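Local coordinates for protein alginate lyase, family PL7 (PDB 4BE3) that probably cleaves alginate, a mannuronate-containing polysaccharide, by a lyase reaction, acting exolytically as a family PL7 enzyme, at residues V107-S112 against Y255-A260. Numbering follows the deposited sequence.
With SRT (S,R meso-tartaric acid), chain C.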
loop_
_atom_site.group_PDB
_atom_site.type_symbol
_atom_site.label_atom_id
_atom_site.label_comp_id
_atom_site.label_asym_id
_atom_site.label_seq_id
_atom_site.Cartn_x
_atom_site.Cartn_y
_atom_site.Cartn_z
ATOM N N VAL A 107 -21.066 -8.247 0.246
ATOM C CA VAL A 107 -20.421 -8.559 1.513
ATOM C C VAL A 107 -18.878 -8.333 1.445
ATOM O O VAL A 107 -18.224 -8.438 2.495
ATOM C CB VAL A 107 -20.672 -9.984 1.987
ATOM C CG1 VAL A 107 -22.179 -10.104 2.213
ATOM C CG2 VAL A 107 -20.197 -11.038 0.957
ATOM N N GLY A 108 -18.376 -8.000 0.280
ATOM C CA GLY A 108 -16.931 -7.559 0.114
ATOM C C GLY A 108 -16.688 -7.022 -1.256
ATOM O O GLY A 108 -17.422 -7.424 -2.224
ATOM N N GLN A 109 -15.785 -6.034 -1.430
ATOM C CA GLN A 109 -15.566 -5.530 -2.737
ATOM C C GLN A 109 -14.138 -4.975 -2.810
ATOM O O GLN A 109 -13.518 -4.753 -1.739
ATOM C CB GLN A 109 -16.413 -4.291 -3.045
ATOM C CG GLN A 109 -17.523 -3.941 -2.244
ATOM C CD GLN A 109 -18.181 -2.608 -2.666
ATOM O OE1 GLN A 109 -19.007 -2.099 -1.945
ATOM N NE2 GLN A 109 -17.777 -2.056 -3.780
ATOM N N ILE A 110 -13.686 -4.794 -4.060
ATOM C CA ILE A 110 -12.571 -3.834 -4.317
ATOM C C ILE A 110 -13.317 -2.689 -5.035
ATOM O O ILE A 110 -14.042 -2.954 -6.032
ATOM C CB ILE A 110 -11.512 -4.425 -5.246
ATOM C CG1 ILE A 110 -10.850 -5.587 -4.426
ATOM C CG2 ILE A 110 -10.540 -3.246 -5.672
ATOM C CD1 ILE A 110 -9.910 -6.368 -5.310
ATOM N N HIS A 111 -13.122 -1.428 -4.555
ATOM C CA HIS A 111 -13.739 -0.302 -5.233
ATOM C C HIS A 111 -12.670 0.645 -5.705
ATOM O O HIS A 111 -11.707 0.924 -4.946
ATOM C CB HIS A 111 -14.614 0.334 -4.163
ATOM C CG HIS A 111 -15.306 1.574 -4.613
ATOM N ND1 HIS A 111 -16.376 1.525 -5.408
ATOM C CD2 HIS A 111 -15.005 2.906 -4.419
ATOM C CE1 HIS A 111 -16.773 2.823 -5.736
ATOM N NE2 HIS A 111 -15.948 3.658 -5.108
ATOM N N SER A 112 -12.817 1.170 -6.926
ATOM C CA SER A 112 -11.749 2.057 -7.445
ATOM C C SER A 112 -12.055 3.465 -6.815
ATOM O O SER A 112 -13.218 3.966 -6.700
ATOM C CB SER A 112 -11.768 1.938 -9.024
ATOM O OG SER A 112 -11.085 3.214 -9.381
ATOM N N TYR A 255 -9.421 0.249 -3.181
ATOM C CA TYR A 255 -9.344 -0.136 -1.820
ATOM C C TYR A 255 -10.416 -1.165 -1.502
ATOM O O TYR A 255 -11.389 -1.295 -2.298
ATOM C CB TYR A 255 -9.492 1.067 -0.863
ATOM C CG TYR A 255 -10.748 1.888 -1.091
ATOM C CD1 TYR A 255 -10.723 2.963 -1.974
ATOM C CD2 TYR A 255 -11.946 1.629 -0.361
ATOM C CE1 TYR A 255 -11.855 3.780 -2.130
ATOM C CE2 TYR A 255 -13.073 2.415 -0.527
ATOM C CZ TYR A 255 -13.029 3.478 -1.429
ATOM O OH TYR A 255 -14.121 4.288 -1.626
ATOM N N PHE A 256 -10.221 -1.910 -0.448
ATOM C CA PHE A 256 -11.267 -2.911 -0.071
ATOM C C PHE A 256 -12.400 -2.306 0.626
ATOM O O PHE A 256 -12.289 -1.247 1.298
ATOM C CB PHE A 256 -10.706 -3.986 0.896
ATOM C CG PHE A 256 -9.731 -4.926 0.216
ATOM C CD1 PHE A 256 -10.193 -5.739 -0.765
ATOM C CD2 PHE A 256 -8.351 -5.019 0.585
ATOM C CE1 PHE A 256 -9.364 -6.700 -1.406
ATOM C CE2 PHE A 256 -7.487 -6.025 0.029
ATOM C CZ PHE A 256 -7.987 -6.818 -1.048
ATOM N N LYS A 257 -13.594 -2.959 0.549
ATOM C CA LYS A 257 -14.735 -2.617 1.403
ATOM C C LYS A 257 -15.390 -3.901 1.898
ATOM O O LYS A 257 -15.261 -4.964 1.250
ATOM C CB LYS A 257 -15.824 -1.861 0.567
ATOM C CG LYS A 257 -15.205 -0.606 -0.112
ATOM C CD LYS A 257 -16.342 0.370 -0.599
ATOM C CE LYS A 257 -16.780 1.045 0.723
ATOM N NZ LYS A 257 -18.106 1.713 0.649
ATOM N N LEU A 258 -16.043 -3.804 3.023
ATOM C CA LEU A 258 -16.579 -5.032 3.667
ATOM C C LEU A 258 -17.731 -4.569 4.484
ATOM O O LEU A 258 -17.619 -3.537 5.272
ATOM C CB LEU A 258 -15.458 -5.578 4.584
ATOM C CG LEU A 258 -15.868 -6.810 5.408
ATOM C CD1 LEU A 258 -14.578 -7.729 5.600
ATOM C CD2 LEU A 258 -16.395 -6.484 6.804
ATOM N N GLY A 259 -18.834 -5.386 4.523
ATOM C CA GLY A 259 -19.956 -5.091 5.439
ATOM C C GLY A 259 -21.279 -5.540 4.755
ATOM O O GLY A 259 -21.308 -6.687 4.234
ATOM N N ALA A 260 -22.307 -4.662 4.800
ATOM C CA ALA A 260 -23.604 -4.961 4.167
ATOM C C ALA A 260 -23.946 -3.819 3.222
ATOM O O ALA A 260 -24.440 -2.777 3.655
ATOM C CB ALA A 260 -24.656 -5.125 5.243
HETATM O O1 SRT C . -18.798 4.328 -3.338
HETATM O O11 SRT C . -17.865 2.532 -2.233
HETATM C C1 SRT C . -18.190 3.722 -2.411
HETATM C C2 SRT C . -17.811 4.385 -1.132
HETATM O O2 SRT C . -16.484 4.163 -0.607
HETATM C C3 SRT C . -18.772 5.394 -0.557
HETATM O O3 SRT C . -19.459 4.392 0.066
HETATM C C4 SRT C . -18.260 6.462 0.301
HETATM O O4 SRT C . -18.416 6.444 1.516
HETATM O O41 SRT C . -17.524 7.326 -0.174
#
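H111 and Y255 stand side by side on antiparallel strands of the concanavalin-like beta-sandwich of alginate lyases, on the face holding the bound meso-tartaric acid. Paired backbone hydrogen bonds join H111 with Y255 and Q109 with K257, the one from H111 N to Y255 O (2.8 Å) being nearly straight at 170°. H111 CB lies 4.0 Å from K257 CD, and CG is anti to the backbone N (chi1 177°), which sets the ring in the pocket wall, against the ligand. There ND1 is hydrogen-bonded to E119, CD2 lies 3.2 Å from Y255 OH, and the ring edge turns toward the Y255 face in an offset edge-to-face pair. Tartrate O11 sits over the centre of the imidazole, 3.6 Å from CG, while CE1 and NE2 face tartrate O1 at 3.5 and 3.4 Å. A flat, polar ring suits this place because its face can lie against the ligand while ND1 bonds to E119; an alanine here would probably leave E119 without this partner and open a gap beside Y255. On the opposite face, I110 CG1 meets F256 CE1 at 3.5 Å, apolar groups suited to the sandwich interior. K257, long enough to reach the ligand and salt-bridged to E67, bends at chi3 (77°), and NZ donates hydrogen bonds to tartrate O11 and O3. Y255 OH shares a short hydrogen bond (2.6 Å) with tartrate O2, which lies in the plane of the phenol ring.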